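Local coordinates for conserved hypothetical protein (Enterococcus faecalis, PDB 1Z6M) that is of unknown function but adopts a thioredoxin-like fold, with a CxxC sequence at a helix start consistent with a thiol-disulfide oxidoreductase, at residues R43-E48 with V62-K67; H84-S89 with S96-M101. All coordinates share one frame; numbering follows the deposited sequence. Where two conformers were deposited one is given.

Interaction 1: R43-E48 with V62-K67; sequences RKWFEE and VERIIK
Arg64 NH2 comes up obliquely against the Phe46 ring, 3.4 Å from Phe46 CE1, while its own guanidinium meets that carbon near its plane; the two flat groups are inclined at 49°. The shared polar partner is Glu33 of strand 29-35, whose carboxylate accepts a hydrogen bond from Trp45 NE1 at OE1 and forms a salt bridge with Arg64 NE at OE2. Trp45 and Arg64 are thus joined through Glu33, with Trp45 NE1 itself 4.5 Å from Arg64 NH2. A turn at chi3 (71°) bends the arginine chain, which otherwise runs extended from CB. Phe46 has a chi1 of -115°, close to an eclipsed value, that brings its ring nearer the strand than its CB bond suggests. Ile66 then reaches in from the opposite direction: its CD1 sits at the rim of the Phe46 ring, 4.1 Å from CZ, and also lies over one face of the Arg64 guanidinium, toward its rim, 3.9 Å above the plane. Segments 43-48 and 62-67 run nearly antiparallel, their axes 13.5 Å apart, and long side chains span the interior of a beta-alpha-beta unit. Trp45 lies close to the CxxC sequence at the start of its helix. One buried carboxylate therefore ties a helix side chain to a strand side chain, with Phe46 and Ile66 packed against the guanidinium it holds.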
loop_
_atom_site.group_PDB
_atom_site.type_symbol
_atom_site.label_atom_id
_atom_site.label_comp_id
_atom_site.label_asym_id
_atom_site.label_seq_id
_atom_site.Cartn_x
_atom_site.Cartn_y
_atom_site.Cartn_z
ATOM N N ARG A 43 5.411 -6.161 2.965
ATOM C CA ARG A 43 6.580 -5.733 3.743
ATOM C C ARG A 43 7.855 -5.780 2.898
ATOM O O ARG A 43 8.658 -4.838 2.919
ATOM C CB ARG A 43 6.746 -6.559 5.027
ATOM C CG ARG A 43 7.957 -6.168 5.880
ATOM C CD ARG A 43 8.069 -7.012 7.160
ATOM N NE ARG A 43 8.252 -8.429 6.840
ATOM C CZ ARG A 43 8.205 -9.428 7.715
ATOM N NH1 ARG A 43 8.017 -9.198 9.002
ATOM N NH2 ARG A 43 8.363 -10.667 7.278
ATOM N N LYS A 44 8.044 -6.871 2.157
ATOM C CA LYS A 44 9.195 -7.042 1.275
ATOM C C LYS A 44 9.213 -5.954 0.204
ATOM O O LYS A 44 10.248 -5.332 -0.049
ATOM C CB LYS A 44 9.171 -8.436 0.636
ATOM C CG LYS A 44 10.317 -8.727 -0.328
ATOM C CD LYS A 44 11.645 -8.910 0.392
ATOM C CE LYS A 44 12.825 -9.014 -0.568
ATOM N NZ LYS A 44 12.774 -10.215 -1.444
ATOM N N TRP A 45 8.068 -5.734 -0.446
ATOM C CA TRP A 45 7.951 -4.651 -1.431
ATOM C C TRP A 45 8.386 -3.316 -0.823
ATOM O O TRP A 45 9.192 -2.586 -1.409
ATOM C CB TRP A 45 6.513 -4.560 -1.979
ATOM C CG TRP A 45 6.166 -3.205 -2.552
ATOM C CD1 TRP A 45 5.276 -2.300 -2.025
ATOM C CD2 TRP A 45 6.753 -2.567 -3.703
ATOM N NE1 TRP A 45 5.247 -1.162 -2.799
ATOM C CE2 TRP A 45 6.148 -1.296 -3.824
ATOM C CE3 TRP A 45 7.717 -2.951 -4.644
ATOM C CZ2 TRP A 45 6.470 -0.406 -4.856
ATOM C CZ3 TRP A 45 8.025 -2.060 -5.676
ATOM C CH2 TRP A 45 7.404 -0.812 -5.770
ATOM N N PHE A 46 7.863 -3.001 0.355
ATOM C CA PHE A 46 8.152 -1.714 0.971
ATOM C C PHE A 46 9.626 -1.552 1.315
ATOM O O PHE A 46 10.200 -0.493 1.083
ATOM C CB PHE A 46 7.281 -1.484 2.202
ATOM C CG PHE A 46 6.316 -0.350 2.057
ATOM C CD1 PHE A 46 5.334 -0.367 1.072
ATOM C CD2 PHE A 46 6.390 0.743 2.911
ATOM C CE1 PHE A 46 4.436 0.696 0.953
ATOM C CE2 PHE A 46 5.485 1.798 2.799
ATOM C CZ PHE A 46 4.520 1.770 1.807
ATOM N N GLU A 47 10.255 -2.588 1.868
ATOM C CA GLU A 47 11.662 -2.427 2.245
ATOM C C GLU A 47 12.582 -2.372 1.015
ATOM O O GLU A 47 13.502 -1.557 0.968
ATOM C CB GLU A 47 12.120 -3.476 3.272
ATOM C CG GLU A 47 12.301 -4.898 2.751
ATOM C CD GLU A 47 13.675 -5.176 2.113
ATOM O OE1 GLU A 47 13.877 -6.304 1.631
ATOM O OE2 GLU A 47 14.553 -4.288 2.068
ATOM N N GLU A 48 12.332 -3.216 0.010
ATOM C CA GLU A 48 13.276 -3.338 -1.096
ATOM C C GLU A 48 13.230 -2.127 -2.019
ATOM O O GLU A 48 14.221 -1.828 -2.689
ATOM C CB GLU A 48 13.036 -4.628 -1.881
ATOM C CG GLU A 48 11.777 -4.597 -2.725
ATOM C CD GLU A 48 11.364 -5.944 -3.280
ATOM O OE1 GLU A 48 12.125 -6.930 -3.153
ATOM O OE2 GLU A 48 10.249 -6.015 -3.844
ATOM N N VAL A 62 8.087 10.764 -9.503
ATOM C CA VAL A 62 7.047 9.817 -9.120
ATOM C C VAL A 62 6.123 10.379 -8.052
ATOM O O VAL A 62 6.577 11.011 -7.095
ATOM C CB VAL A 62 7.686 8.503 -8.592
ATOM C CG1 VAL A 62 6.658 7.615 -7.879
ATOM C CG2 VAL A 62 8.369 7.740 -9.715
ATOM N N GLU A 63 4.825 10.147 -8.240
ATOM C CA GLU A 63 3.846 10.268 -7.167
ATOM C C GLU A 63 3.337 8.868 -6.848
ATOM O O GLU A 63 2.929 8.137 -7.750
ATOM C CB GLU A 63 2.664 11.138 -7.590
ATOM C CG GLU A 63 1.644 11.368 -6.460
ATOM C CD GLU A 63 0.365 12.069 -6.900
ATOM O OE1 GLU A 63 0.016 12.029 -8.096
ATOM O OE2 GLU A 63 -0.310 12.662 -6.025
ATOM N N ARG A 64 3.369 8.497 -5.573
ATOM C CA ARG A 64 2.823 7.211 -5.151
ATOM C C ARG A 64 1.410 7.421 -4.671
ATOM O O ARG A 64 1.123 8.400 -3.968
ATOM C CB ARG A 64 3.641 6.610 -4.018
ATOM C CG ARG A 64 5.110 6.400 -4.358
ATOM C CD ARG A 64 5.910 6.079 -3.108
ATOM N NE ARG A 64 5.594 4.739 -2.622
ATOM C CZ ARG A 64 6.107 4.196 -1.521
ATOM N NH1 ARG A 64 6.943 4.886 -0.754
ATOM N NH2 ARG A 64 5.772 2.955 -1.184
ATOM N N ILE A 65 0.531 6.494 -5.060
ATOM C CA ILE A 65 -0.837 6.475 -4.551
ATOM C C ILE A 65 -1.034 5.121 -3.880
ATOM O O ILE A 65 -1.182 4.087 -4.534
ATOM C CB ILE A 65 -1.913 6.742 -5.635
ATOM C CG1 ILE A 65 -1.618 8.035 -6.404
ATOM C CG2 ILE A 65 -3.289 6.811 -4.986
ATOM C CD1 ILE A 65 -0.784 7.831 -7.681
ATOM N N ILE A 66 -0.993 5.153 -2.552
ATOM C CA ILE A 66 -0.982 3.944 -1.745
ATOM C C ILE A 66 -2.407 3.622 -1.312
ATOM O O ILE A 66 -3.047 4.426 -0.608
ATOM C CB ILE A 66 -0.010 4.079 -0.552
ATOM C CG1 ILE A 66 1.426 4.297 -1.063
ATOM C CG2 ILE A 66 -0.072 2.835 0.342
ATOM C CD1 ILE A 66 2.405 4.768 0.006
ATOM N N LYS A 67 -2.877 2.464 -1.761
ATOM C CA LYS A 67 -4.248 2.017 -1.561
ATOM C C LYS A 67 -4.251 0.897 -0.542
ATOM O O LYS A 67 -3.828 -0.221 -0.843
ATOM C CB LYS A 67 -4.851 1.583 -2.899
ATOM C CG LYS A 67 -4.910 2.768 -3.877
ATOM C CD LYS A 67 -5.418 2.372 -5.243
ATOM C CE LYS A 67 -5.334 3.527 -6.236
ATOM N NZ LYS A 67 -6.479 4.504 -6.131
#

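Interaction 2: H84-S89 with S96-M101; sequences HYIDYS and SALHKM
Ile86 projects its CD1 methyl into the angle between three side chains of helix 91-103. Closest is the selenomethionine at position 101, whose terminal CE stands 3.7 Å from Ile86 CD1, the two side chains crossing at a slant. Met101 runs extended beyond CG (chi2 171°, chi3 -178°), which carries the selenium and methyl from the helix to the loop; it also touches Leu126. Leu98 approaches Ile86 at about a right angle, its CD2 branch 3.8 Å from Ile86 CD1, and the short CB of Ala97 touches the same methyl at 4.2 Å. Tyr85 adds a lighter contact through its CB, 4.4 Å from Met101 CE, while its ring leads away and the hydroxyl OH hydrogen-bonds Glu121 OE2. On the loop side, the other branch of Ile86, CG2, rests over one face of the Tyr88 ring near its rim. No hydrogen bond links loop and helix, so the join is apolar packing. Ile86 and Leu98 both touch Leu68 of strand 62-68, and Tyr85 packs on Ala117 and Ala120 of helix 113-123.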
loop_
_atom_site.group_PDB
_atom_site.type_symbol
_atom_site.label_atom_id
_atom_site.label_comp_id
_atom_site.label_asym_id
_atom_site.label_seq_id
_atom_site.Cartn_x
_atom_site.Cartn_y
_atom_site.Cartn_z
ATOM N N HIS A 84 -6.860 1.549 9.602
ATOM C CA HIS A 84 -7.824 2.530 10.085
ATOM C C HIS A 84 -7.214 3.539 11.051
ATOM O O HIS A 84 -7.928 4.409 11.552
ATOM C CB HIS A 84 -9.035 1.815 10.694
ATOM C CG HIS A 84 -9.613 0.778 9.788
ATOM N ND1 HIS A 84 -10.271 -0.337 10.258
ATOM C CD2 HIS A 84 -9.594 0.662 8.436
ATOM C CE1 HIS A 84 -10.647 -1.085 9.235
ATOM N NE2 HIS A 84 -10.241 -0.506 8.119
ATOM N N TYR A 85 -5.900 3.421 11.286
ATOM C CA TYR A 85 -5.138 4.343 12.129
ATOM C C TYR A 85 -4.260 5.277 11.294
ATOM O O TYR A 85 -3.393 5.975 11.823
ATOM C CB TYR A 85 -4.298 3.566 13.169
ATOM C CG TYR A 85 -5.151 2.972 14.261
ATOM C CD1 TYR A 85 -5.836 1.771 14.078
ATOM C CD2 TYR A 85 -5.294 3.632 15.479
ATOM C CE1 TYR A 85 -6.644 1.238 15.078
ATOM C CE2 TYR A 85 -6.096 3.114 16.481
ATOM C CZ TYR A 85 -6.772 1.918 16.274
ATOM O OH TYR A 85 -7.576 1.397 17.265
ATOM N N ILE A 86 -4.499 5.284 9.984
ATOM C CA ILE A 86 -3.734 6.089 9.055
ATOM C C ILE A 86 -4.355 7.467 8.926
ATOM O O ILE A 86 -5.548 7.605 8.631
ATOM C CB ILE A 86 -3.596 5.368 7.684
ATOM C CG1 ILE A 86 -2.652 4.164 7.829
ATOM C CG2 ILE A 86 -3.138 6.328 6.583
ATOM C CD1 ILE A 86 -1.180 4.517 8.051
ATOM N N ASP A 87 -3.522 8.478 9.165
ATOM C CA ASP A 87 -3.942 9.865 9.122
ATOM C C ASP A 87 -3.791 10.403 7.713
ATOM O O ASP A 87 -2.720 10.872 7.331
ATOM C CB ASP A 87 -3.112 10.702 10.094
ATOM C CG ASP A 87 -3.587 12.145 10.177
ATOM O OD1 ASP A 87 -4.538 12.512 9.443
ATOM O OD2 ASP A 87 -3.005 12.914 10.971
ATOM N N TYR A 88 -4.872 10.340 6.941
ATOM C CA TYR A 88 -4.835 10.778 5.551
ATOM C C TYR A 88 -4.616 12.280 5.377
ATOM O O TYR A 88 -4.251 12.723 4.290
ATOM C CB TYR A 88 -6.074 10.307 4.774
ATOM C CG TYR A 88 -6.045 8.825 4.485
ATOM C CD1 TYR A 88 -6.659 7.918 5.349
ATOM C CD2 TYR A 88 -5.378 8.327 3.368
ATOM C CE1 TYR A 88 -6.626 6.551 5.096
ATOM C CE2 TYR A 88 -5.335 6.963 3.104
ATOM C CZ TYR A 88 -5.950 6.077 3.976
ATOM O OH TYR A 88 -5.911 4.726 3.709
ATOM N N SER A 89 -4.810 13.045 6.456
ATOM C CA SER A 89 -4.601 14.498 6.436
ATOM C C SER A 89 -3.117 14.879 6.482
ATOM O O SER A 89 -2.760 16.034 6.221
ATOM C CB SER A 89 -5.345 15.164 7.599
ATOM O OG SER A 89 -4.638 15.009 8.819
ATOM N N SER A 96 5.375 7.492 7.389
ATOM C CA SER A 96 6.191 7.129 8.546
ATOM C C SER A 96 5.498 6.056 9.379
ATOM O O SER A 96 6.120 5.099 9.834
ATOM C CB SER A 96 6.491 8.358 9.411
ATOM O OG SER A 96 7.209 7.999 10.586
ATOM N N ALA A 97 4.195 6.223 9.577
ATOM C CA ALA A 97 3.409 5.242 10.298
ATOM C C ALA A 97 3.424 3.890 9.585
ATOM O O ALA A 97 3.583 2.866 10.231
ATOM C CB ALA A 97 1.981 5.739 10.496
ATOM N N LEU A 98 3.262 3.879 8.263
ATOM C CA LEU A 98 3.341 2.628 7.514
ATOM C C LEU A 98 4.687 1.955 7.721
ATOM O O LEU A 98 4.761 0.743 7.922
ATOM C CB LEU A 98 3.123 2.864 6.023
ATOM C CG LEU A 98 1.696 3.213 5.612
ATOM C CD1 LEU A 98 1.688 3.581 4.129
ATOM C CD2 LEU A 98 0.714 2.078 5.901
ATOM N N HIS A 99 5.758 2.742 7.694
ATOM C CA HIS A 99 7.081 2.193 7.953
ATOM C C HIS A 99 7.179 1.551 9.330
ATOM O O HIS A 99 7.765 0.486 9.473
ATOM C CB HIS A 99 8.168 3.249 7.770
ATOM C CG HIS A 99 8.386 3.630 6.344
ATOM N ND1 HIS A 99 8.875 4.862 5.972
ATOM C CD2 HIS A 99 8.167 2.950 5.195
ATOM C CE1 HIS A 99 8.957 4.921 4.653
ATOM N NE2 HIS A 99 8.538 3.771 4.156
ATOM N N LYS A 100 6.610 2.201 10.339
ATOM C CA LYS A 100 6.643 1.639 11.685
ATOM C C LYS A 100 5.773 0.390 11.795
ATOM O O LYS A 100 6.167 -0.583 12.448
ATOM C CB LYS A 100 6.240 2.679 12.730
ATOM C CG LYS A 100 7.370 3.586 13.180
ATOM C CD LYS A 100 6.950 4.396 14.396
ATOM C CE LYS A 100 7.809 5.633 14.581
ATOM N NZ LYS A 100 7.322 6.776 13.752
HETATM N N MSE A 101 4.600 0.421 11.162
HETATM C CA MSE A 101 3.722 -0.754 11.121
HETATM C C MSE A 101 4.437 -1.959 10.497
HETATM O O MSE A 101 4.397 -3.067 11.034
HETATM C CB MSE A 101 2.426 -0.447 10.346
HETATM C CG MSE A 101 1.484 0.546 11.009
HETATM SE SE MSE A 101 0.111 1.031 9.857
HETATM C CE MSE A 101 -0.741 2.225 10.939
#

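Overall arrangement
From the N terminus, the chain passes through strand 29-35 into helix 40-58 and returns along strand 62-68, where interaction 1 joins the helix and the second strand of this beta-alpha-beta unit. Helix 77-83 follows, and the loop after it folds back on helix 91-103 in interaction 2, a shorter closure, with six residues between the segments. The two loops come in series, neither nested nor crossed. In space they meet, with centres about 13 Å apart: Phe46 CD2 is 3.6 Å from His99 CD2, and Leu98 CD1 packs against both Phe46 and Ile66. Helix 91-103 therefore borders both contacts, connecting the thioredoxin-like sheet and its first long helix to the helical part of the chain.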